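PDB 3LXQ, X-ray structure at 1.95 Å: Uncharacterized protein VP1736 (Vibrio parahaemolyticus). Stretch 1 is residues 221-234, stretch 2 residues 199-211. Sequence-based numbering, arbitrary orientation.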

ATOM      1  N   GLU A 221     -19.746   3.279  -4.284  1.00 44.42           N
ATOM      2  CA  GLU A 221     -20.837   2.888  -3.356  1.00 45.99           C
ATOM      3  C   GLU A 221     -21.323   1.456  -3.624  1.00 46.76           C
ATOM      4  O   GLU A 221     -21.504   0.693  -2.687  1.00 47.41           O
ATOM      5  CB  GLU A 221     -22.009   3.891  -3.320  1.00 47.55           C
ATOM      6  CG  GLU A 221     -23.157   3.461  -2.379  1.00 50.09           C
ATOM      7  CD  GLU A 221     -24.175   4.562  -2.052  1.00 52.92           C
ATOM      8  OE1 GLU A 221     -24.285   5.552  -2.804  1.00 55.14           O
ATOM      9  OE2 GLU A 221     -24.885   4.429  -1.038  1.00 51.38           O
ATOM     10  N   ASP A 222     -21.493   1.086  -4.899  1.00 47.24           N
ATOM     11  CA  ASP A 222     -21.860  -0.296  -5.254  1.00 48.08           C
ATOM     12  C   ASP A 222     -20.772  -1.285  -4.854  1.00 46.32           C
ATOM     13  O   ASP A 222     -21.063  -2.374  -4.351  1.00 46.75           O
ATOM     14  CB  ASP A 222     -22.205  -0.434  -6.744  1.00 49.81           C
ATOM     15  CG  ASP A 222     -23.406   0.415  -7.149  1.00 52.60           C
ATOM     16  OD1 ASP A 222     -24.501   0.266  -6.548  1.00 55.44           O
ATOM     17  OD2 ASP A 222     -23.236   1.245  -8.065  1.00 53.24           O
ATOM     18  N   LEU A 223     -19.516  -0.897  -5.071  1.00 44.10           N
ATOM     19  CA  LEU A 223     -18.369  -1.687  -4.615  1.00 42.82           C
ATOM     20  C   LEU A 223     -18.449  -1.952  -3.113  1.00 42.60           C
ATOM     21  O   LEU A 223     -18.277  -3.082  -2.659  1.00 42.06           O
ATOM     22  CB  LEU A 223     -17.060  -0.953  -4.908  1.00 41.30           C
ATOM     23  CG  LEU A 223     -15.754  -1.593  -4.418  1.00 40.37           C
ATOM     24  CD1 LEU A 223     -15.376  -2.815  -5.245  1.00 39.84           C
ATOM     25  CD2 LEU A 223     -14.643  -0.559  -4.459  1.00 39.50           C
ATOM     26  N   TYR A 224     -18.724  -0.884  -2.374  1.00 42.64           N
ATOM     27  CA  TYR A 224     -18.754  -0.910  -0.926  1.00 43.61           C
ATOM     28  C   TYR A 224     -19.994  -1.606  -0.356  1.00 45.84           C
ATOM     29  O   TYR A 224     -19.929  -2.163   0.741  1.00 47.00           O
ATOM     30  CB  TYR A 224     -18.629   0.513  -0.374  1.00 42.86           C
ATOM     31  CG  TYR A 224     -17.236   1.133  -0.427  1.00 41.22           C
ATOM     32  CD1 TYR A 224     -16.089   0.400  -0.085  1.00 40.48           C
ATOM     33  CD2 TYR A 224     -17.074   2.475  -0.764  1.00 40.75           C
ATOM     34  CE1 TYR A 224     -14.815   0.995  -0.106  1.00 38.79           C
ATOM     35  CE2 TYR A 224     -15.815   3.076  -0.788  1.00 38.40           C
ATOM     36  CZ  TYR A 224     -14.697   2.340  -0.461  1.00 38.38           C
ATOM     37  OH  TYR A 224     -13.479   2.972  -0.493  1.00 36.31           O
ATOM     38  N   ASN A 225     -21.118  -1.571  -1.079  1.00 47.83           N
ATOM     39  CA  ASN A 225     -22.295  -2.377  -0.688  1.00 50.16           C
ATOM     40  C   ASN A 225     -21.957  -3.860  -0.858  1.00 50.35           C
ATOM     41  O   ASN A 225     -22.317  -4.691  -0.026  1.00 50.76           O
ATOM     42  CB  ASN A 225     -23.544  -2.041  -1.517  1.00 52.19           C
ATOM     43  CG  ASN A 225     -24.021  -0.592  -1.350  1.00 54.03           C
ATOM     44  OD1 ASN A 225     -24.510   0.015  -2.306  1.00 56.51           O
ATOM     45  ND2 ASN A 225     -23.906  -0.046  -0.144  1.00 53.85           N
ATOM     46  N   LYS A 226     -21.241  -4.167  -1.942  1.00 49.24           N
ATOM     47  CA  LYS A 226     -20.833  -5.531  -2.267  1.00 49.78           C
ATOM     48  C   LYS A 226     -19.873  -6.068  -1.228  1.00 49.19           C
ATOM     49  O   LYS A 226     -19.910  -7.253  -0.891  1.00 50.58           O
ATOM     50  CB  LYS A 226     -20.149  -5.577  -3.639  1.00 48.87           C
ATOM     51  CG  LYS A 226     -19.910  -6.990  -4.178  1.00 50.33           C
ATOM     52  CD  LYS A 226     -21.248  -7.739  -4.254  1.00 53.84           C
ATOM     53  CE  LYS A 226     -21.227  -8.922  -5.211  1.00 55.68           C
ATOM     54  NZ  LYS A 226     -22.484  -9.737  -5.045  1.00 55.57           N
ATOM     55  N   ALA A 227     -18.994  -5.191  -0.752  1.00 47.37           N
ATOM     56  CA  ALA A 227     -18.016  -5.551   0.254  1.00 46.42           C
ATOM     57  C   ALA A 227     -18.768  -5.954   1.515  1.00 47.59           C
ATOM     58  O   ALA A 227     -18.702  -7.115   1.942  1.00 48.43           O
ATOM     59  CB  ALA A 227     -17.079  -4.390   0.512  1.00 44.68           C
ATOM     60  N   ASP A 228     -19.519  -4.999   2.066  1.00 47.76           N
ATOM     61  CA  ASP A 228     -20.409  -5.206   3.225  1.00 49.22           C
ATOM     62  C   ASP A 228     -21.264  -6.480   3.134  1.00 51.77           C
ATOM     63  O   ASP A 228     -21.526  -7.132   4.154  1.00 53.26           O
ATOM     64  CB  ASP A 228     -21.297  -3.966   3.424  1.00 49.05           C
ATOM     65  CG  ASP A 228     -22.376  -4.170   4.487  1.00 51.22           C
ATOM     66  OD1 ASP A 228     -23.527  -4.431   4.089  1.00 52.19           O
ATOM     67  OD2 ASP A 228     -22.076  -4.074   5.702  1.00 48.68           O
ATOM     68  N   GLU A 229     -21.705  -6.805   1.917  1.00 52.78           N
ATOM     69  CA  GLU A 229     -22.455  -8.040   1.618  1.00 55.43           C
ATOM     70  C   GLU A 229     -21.579  -9.284   1.786  1.00 55.40           C
ATOM     71  O   GLU A 229     -22.003 -10.280   2.373  1.00 57.91           O
ATOM     72  CB  GLU A 229     -22.979  -8.020   0.170  1.00 56.18           C
ATOM     73  CG  GLU A 229     -24.481  -7.915  -0.018  1.00 59.07           C
ATOM     74  CD  GLU A 229     -24.931  -8.371  -1.407  1.00 60.12           C
ATOM     75  OE1 GLU A 229     -24.185  -8.172  -2.397  1.00 59.30           O
ATOM     76  OE2 GLU A 229     -26.035  -8.946  -1.506  1.00 64.64           O
ATOM     77  N   GLU A 230     -20.367  -9.213   1.247  1.00 53.03           N
ATOM     78  CA  GLU A 230     -19.425 -10.327   1.240  1.00 52.99           C
ATOM     79  C   GLU A 230     -18.872 -10.598   2.627  1.00 52.77           C
ATOM     80  O   GLU A 230     -18.533 -11.732   2.953  1.00 53.78           O
ATOM     81  CB  GLU A 230     -18.254 -10.009   0.296  1.00 51.19           C
ATOM     82  CG  GLU A 230     -18.527 -10.345  -1.162  1.00 52.67           C
ATOM     83  CD  GLU A 230     -18.629 -11.849  -1.392  1.00 57.19           C
ATOM     84  OE1 GLU A 230     -19.764 -12.368  -1.457  1.00 61.20           O
ATOM     85  OE2 GLU A 230     -17.579 -12.522  -1.478  1.00 57.14           O
ATOM     86  N   PHE A 231     -18.746  -9.535   3.419  1.00 51.52           N
ATOM     87  CA  PHE A 231     -18.132  -9.623   4.735  1.00 51.00           C
ATOM     88  C   PHE A 231     -19.152 -10.170   5.714  1.00 53.69           C
ATOM     89  O   PHE A 231     -18.829 -11.044   6.508  1.00 54.62           O
ATOM     90  CB  PHE A 231     -17.623  -8.259   5.209  1.00 48.95           C
ATOM     91  CG  PHE A 231     -16.558  -7.646   4.322  1.00 45.53           C
ATOM     92  CD1 PHE A 231     -15.720  -8.442   3.550  1.00 42.39           C
ATOM     93  CD2 PHE A 231     -16.389  -6.265   4.286  1.00 43.12           C
ATOM     94  CE1 PHE A 231     -14.747  -7.878   2.746  1.00 41.23           C
ATOM     95  CE2 PHE A 231     -15.396  -5.689   3.481  1.00 42.33           C
ATOM     96  CZ  PHE A 231     -14.581  -6.506   2.707  1.00 39.47           C
ATOM     97  N   GLU A 232     -20.382  -9.661   5.650  1.00 55.04           N
ATOM     98  CA  GLU A 232     -21.467 -10.184   6.496  1.00 58.13           C
ATOM     99  C   GLU A 232     -21.808 -11.627   6.141  1.00 60.25           C
ATOM    100  O   GLU A 232     -22.331 -12.375   6.975  1.00 62.73           O
ATOM    101  CB  GLU A 232     -22.709  -9.300   6.426  1.00 58.72           C
ATOM    102  CG  GLU A 232     -23.355  -9.070   7.797  1.00 61.26           C
ATOM    103  CD  GLU A 232     -23.547  -7.591   8.095  1.00 61.06           C
ATOM    104  OE1 GLU A 232     -23.458  -6.755   7.157  1.00 58.39           O
ATOM    105  OE2 GLU A 232     -23.774  -7.257   9.271  1.00 61.77           O
ATOM    106  N   ARG A 233     -21.500 -11.996   4.900  1.00 60.10           N
ATOM    107  CA  ARG A 233     -21.590 -13.369   4.420  1.00 62.53           C
ATOM    108  C   ARG A 233     -20.479 -14.216   5.031  1.00 62.41           C
ATOM    109  O   ARG A 233     -20.760 -15.199   5.724  1.00 64.61           O
ATOM    110  CB  ARG A 233     -21.512 -13.406   2.887  1.00 62.40           C
ATOM    111  CG  ARG A 233     -21.812 -14.768   2.242  1.00 66.01           C
ATOM    112  CD  ARG A 233     -20.703 -15.796   2.533  1.00 67.30           C
ATOM    113  NE  ARG A 233     -20.144 -16.436   1.341  1.00 68.67           N
ATOM    114  CZ  ARG A 233     -19.809 -15.805   0.219  1.00 67.33           C
ATOM    115  NH1 ARG A 233     -19.303 -16.492  -0.793  1.00 68.85           N
ATOM    116  NH2 ARG A 233     -19.962 -14.492   0.107  1.00 65.33           N
ATOM    117  N   LEU A 234     -19.226 -13.829   4.783  1.00 60.18           N
ATOM    118  CA  LEU A 234     -18.064 -14.592   5.261  1.00 60.33           C
ATOM    119  C   LEU A 234     -18.033 -14.743   6.789  1.00 61.87           C
ATOM    120  O   LEU A 234     -17.577 -15.767   7.311  1.00 63.16           O
ATOM    121  CB  LEU A 234     -16.748 -13.992   4.740  1.00 57.62           C
ATOM    122  CG  LEU A 234     -16.418 -14.162   3.247  1.00 56.14           C
ATOM    123  CD1 LEU A 234     -15.387 -13.125   2.773  1.00 53.82           C
ATOM    124  CD2 LEU A 234     -15.964 -15.593   2.906  1.00 56.53           C
TER
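Stretch 2 199-211: DQIVEEKNYTNPG

An irregular segment can pack on a helix through a few well-placed side chains. Residues 199-211 of VP1736 are a worked example. Stretch 1 is helical throughout, whereas stretch 2 opens with a short strand (200-202), passes through a 3-10 segment (204-206) and ends in extended or turning loop. The strand runs roughly antiparallel to the helix, at 148° between their N-to-C directions, and its axis comes no closer than 11.8 Å, so side chains must bridge the gap. The loop beyond draws nearer: the CA atoms of Asp 222 and Pro 210 are 5.7 Å apart.

Tyr 207 covers the most surface. Its CA-to-CB bond points sideways, but with chi1 at m the ring reaches the helix, where CE1 lies 3.3 Å from CB of Lys 226 and, at the ring edge, 3.4 Å from the backbone O of Asp 222. The hydroxyl OH approaches CD1 of Leu 223 at 3.2 Å.

Lys 226, one turn along from Asp 222, points toward stretch 2 and extends its chain beside this ring. Its CE packs 4.0 Å from CG1 of Val 202, and its NZ makes a weak hydrogen bond of 3.4 Å to O of Asn 206, while a salt bridge to Glu 229 (NZ to OE1, 3.5 Å) balances its charge within the helix.

Asp 222 holds the far end of the loop: Gly 211 N donates to its OD1 at 2.8 Å, and Pro 210 CA lies 3.5 Å from the same oxygen. At the strand end the grip is looser. Gln 200 NE2 gives Glu 230 OE2 only a weak hydrogen bond (3.1 Å), while Glu 230 OE1 is engaged by Arg 233 NH2 at 2.6 Å in a salt bridge.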

ATOM      1  N   ASP A 199      -8.325 -16.943  -3.376  1.00 60.27           N
ATOM      2  CA  ASP A 199      -9.311 -17.995  -3.630  1.00 64.21           C
ATOM      3  C   ASP A 199     -10.395 -17.503  -4.581  1.00 63.96           C
ATOM      4  O   ASP A 199     -10.561 -18.030  -5.680  1.00 65.24           O
ATOM      5  CB  ASP A 199      -9.981 -18.454  -2.323  1.00 67.45           C
ATOM      6  CG  ASP A 199      -9.082 -19.323  -1.468  1.00 70.02           C
ATOM      7  OD1 ASP A 199      -8.111 -19.897  -2.001  1.00 71.07           O
ATOM      8  OD2 ASP A 199      -9.359 -19.442  -0.254  1.00 72.37           O
ATOM      9  N   GLN A 200     -11.131 -16.494  -4.125  1.00 62.78           N
ATOM     10  CA  GLN A 200     -12.274 -15.935  -4.826  1.00 62.65           C
ATOM     11  C   GLN A 200     -11.893 -14.582  -5.423  1.00 59.06           C
ATOM     12  O   GLN A 200     -11.130 -13.828  -4.821  1.00 57.36           O
ATOM     13  CB  GLN A 200     -13.425 -15.773  -3.831  1.00 64.44           C
ATOM     14  CG  GLN A 200     -14.572 -14.879  -4.278  1.00 63.82           C
ATOM     15  CD  GLN A 200     -15.581 -14.621  -3.170  1.00 66.57           C
ATOM     16  OE1 GLN A 200     -16.786 -14.768  -3.373  1.00 69.08           O
ATOM     17  NE2 GLN A 200     -15.092 -14.247  -1.987  1.00 66.18           N
ATOM     18  N   ILE A 201     -12.395 -14.296  -6.619  1.00 58.67           N
ATOM     19  CA  ILE A 201     -12.336 -12.945  -7.167  1.00 56.12           C
ATOM     20  C   ILE A 201     -13.741 -12.499  -7.529  1.00 56.63           C
ATOM     21  O   ILE A 201     -14.459 -13.166  -8.292  1.00 58.81           O
ATOM     22  CB  ILE A 201     -11.363 -12.802  -8.368  1.00 55.29           C
ATOM     23  CG1 ILE A 201      -9.917 -12.880  -7.875  1.00 55.47           C
ATOM     24  CG2 ILE A 201     -11.581 -11.463  -9.083  1.00 53.67           C
ATOM     25  CD1 ILE A 201      -8.874 -12.829  -8.965  1.00 55.57           C
ATOM     26  N   VAL A 202     -14.122 -11.376  -6.937  1.00 54.96           N
ATOM     27  CA  VAL A 202     -15.409 -10.752  -7.154  1.00 55.14           C
ATOM     28  C   VAL A 202     -15.142  -9.561  -8.063  1.00 53.20           C
ATOM     29  O   VAL A 202     -14.350  -8.683  -7.726  1.00 51.21           O
ATOM     30  CB  VAL A 202     -16.021 -10.287  -5.810  1.00 55.49           C
ATOM     31  CG1 VAL A 202     -17.404  -9.680  -6.005  1.00 55.82           C
ATOM     32  CG2 VAL A 202     -16.075 -11.448  -4.814  1.00 58.02           C
ATOM     33  N   GLU A 203     -15.781  -9.545  -9.227  1.00 54.16           N
ATOM     34  CA  GLU A 203     -15.585  -8.457 -10.179  1.00 52.97           C
ATOM     35  C   GLU A 203     -16.902  -8.030 -10.833  1.00 53.75           C
ATOM     36  O   GLU A 203     -17.971  -8.466 -10.399  1.00 54.98           O
ATOM     37  CB  GLU A 203     -14.531  -8.845 -11.213  1.00 53.59           C
ATOM     38  CG  GLU A 203     -14.952  -9.944 -12.164  1.00 56.61           C
ATOM     39  CD  GLU A 203     -13.848 -10.318 -13.113  1.00 58.29           C
ATOM     40  OE1 GLU A 203     -13.458  -9.458 -13.934  1.00 58.65           O
ATOM     41  OE2 GLU A 203     -13.365 -11.471 -13.031  1.00 59.72           O
ATOM     42  N   GLU A 204     -16.825  -7.193 -11.870  1.00 53.22           N
ATOM     43  CA  GLU A 204     -18.014  -6.579 -12.465  1.00 54.19           C
ATOM     44  C   GLU A 204     -19.143  -7.574 -12.791  1.00 56.43           C
ATOM     45  O   GLU A 204     -20.315  -7.298 -12.526  1.00 56.80           O
ATOM     46  CB  GLU A 204     -17.646  -5.756 -13.714  1.00 55.01           C
ATOM     47  CG  GLU A 204     -18.738  -4.769 -14.124  1.00 55.80           C
ATOM     48  CD  GLU A 204     -18.358  -3.875 -15.303  1.00 59.09           C
ATOM     49  OE1 GLU A 204     -17.197  -3.933 -15.775  1.00 59.79           O
ATOM     50  OE2 GLU A 204     -19.232  -3.104 -15.753  1.00 59.92           O
ATOM     51  N   LYS A 205     -18.773  -8.730 -13.337  1.00 58.02           N
ATOM     52  CA  LYS A 205     -19.727  -9.766 -13.733  1.00 60.75           C
ATOM     53  C   LYS A 205     -20.568 -10.317 -12.567  1.00 61.54           C
ATOM     54  O   LYS A 205     -21.594 -10.955 -12.797  1.00 64.01           O
ATOM     55  CB  LYS A 205     -19.002 -10.903 -14.468  1.00 62.99           C
ATOM     56  CG  LYS A 205     -17.979 -11.663 -13.631  1.00 62.37           C
ATOM     57  CD  LYS A 205     -17.159 -12.626 -14.477  1.00 65.42           C
ATOM     58  CE  LYS A 205     -16.434 -13.633 -13.596  1.00 66.46           C
ATOM     59  NZ  LYS A 205     -15.516 -14.509 -14.380  1.00 69.78           N
ATOM     60  N   ASN A 206     -20.135 -10.051 -11.333  1.00 59.21           N
ATOM     61  CA  ASN A 206     -20.797 -10.539 -10.117  1.00 60.49           C
ATOM     62  C   ASN A 206     -21.756  -9.535  -9.442  1.00 59.98           C
ATOM     63  O   ASN A 206     -22.355  -9.860  -8.416  1.00 61.58           O
ATOM     64  CB  ASN A 206     -19.754 -11.012  -9.078  1.00 59.86           C
ATOM     65  CG  ASN A 206     -18.772 -12.046  -9.633  1.00 60.40           C
ATOM     66  OD1 ASN A 206     -17.581 -11.767  -9.790  1.00 56.86           O
ATOM     67  ND2 ASN A 206     -19.269 -13.245  -9.923  1.00 64.00           N
ATOM     68  N   TYR A 207     -21.890  -8.327  -9.992  1.00 58.36           N
ATOM     69  CA  TYR A 207     -22.808  -7.311  -9.436  1.00 58.54           C
ATOM     70  C   TYR A 207     -24.198  -7.349 -10.071  1.00 61.14           C
ATOM     71  O   TYR A 207     -24.378  -6.998 -11.245  1.00 60.81           O
ATOM     72  CB  TYR A 207     -22.238  -5.901  -9.585  1.00 55.94           C
ATOM     73  CG  TYR A 207     -21.025  -5.605  -8.728  1.00 54.42           C
ATOM     74  CD1 TYR A 207     -21.143  -4.856  -7.552  1.00 53.81           C
ATOM     75  CD2 TYR A 207     -19.755  -6.054  -9.104  1.00 52.90           C
ATOM     76  CE1 TYR A 207     -20.030  -4.572  -6.769  1.00 52.34           C
ATOM     77  CE2 TYR A 207     -18.635  -5.778  -8.331  1.00 52.12           C
ATOM     78  CZ  TYR A 207     -18.779  -5.040  -7.161  1.00 52.07           C
ATOM     79  OH  TYR A 207     -17.667  -4.762  -6.406  1.00 50.38           O
ATOM     80  N   THR A 208     -25.184  -7.750  -9.275  1.00 64.07           N
ATOM     81  CA  THR A 208     -26.535  -7.948  -9.770  1.00 67.03           C
ATOM     82  C   THR A 208     -27.252  -6.651 -10.181  1.00 66.05           C
ATOM     83  O   THR A 208     -27.758  -6.568 -11.301  1.00 67.35           O
ATOM     84  CB  THR A 208     -27.392  -8.766  -8.776  1.00 71.04           C
ATOM     85  OG1 THR A 208     -27.209  -8.257  -7.447  1.00 70.77           O
ATOM     86  CG2 THR A 208     -26.992 -10.245  -8.812  1.00 73.80           C
ATOM     87  N   ASN A 209     -27.303  -5.652  -9.295  1.00 64.50           N
ATOM     88  CA  ASN A 209     -28.096  -4.439  -9.574  1.00 64.10           C
ATOM     89  C   ASN A 209     -27.474  -3.117  -9.122  1.00 61.60           C
ATOM     90  O   ASN A 209     -28.003  -2.467  -8.222  1.00 62.20           O
ATOM     91  CB  ASN A 209     -29.524  -4.568  -9.000  1.00 67.44           C
ATOM     92  CG  ASN A 209     -30.561  -4.926 -10.055  1.00 69.11           C
ATOM     93  OD1 ASN A 209     -30.442  -4.564 -11.228  1.00 66.91           O
ATOM     94  ND2 ASN A 209     -31.601  -5.627  -9.629  1.00 73.03           N
ATOM     95  N   PRO A 210     -26.381  -2.690  -9.784  1.00 59.07           N
ATOM     96  CA  PRO A 210     -25.645  -1.515  -9.324  1.00 57.36           C
ATOM     97  C   PRO A 210     -26.377  -0.201  -9.578  1.00 58.01           C
ATOM     98  O   PRO A 210     -26.927   0.004 -10.662  1.00 58.22           O
ATOM     99  CB  PRO A 210     -24.341  -1.555 -10.144  1.00 55.66           C
ATOM    100  CG  PRO A 210     -24.510  -2.686 -11.166  1.00 57.17           C
ATOM    101  CD  PRO A 210     -25.951  -3.123 -11.121  1.00 58.62           C
ATOM    102  N   GLY A 211     -26.368   0.680  -8.581  1.00 58.41           N
ATOM    103  CA  GLY A 211     -26.942   2.022  -8.700  1.00 59.67           C
ATOM    104  C   GLY A 211     -26.389   2.820  -9.872  1.00 59.54           C
ATOM    105  O   GLY A 211     -27.103   3.650 -10.452  1.00 60.40           O
TER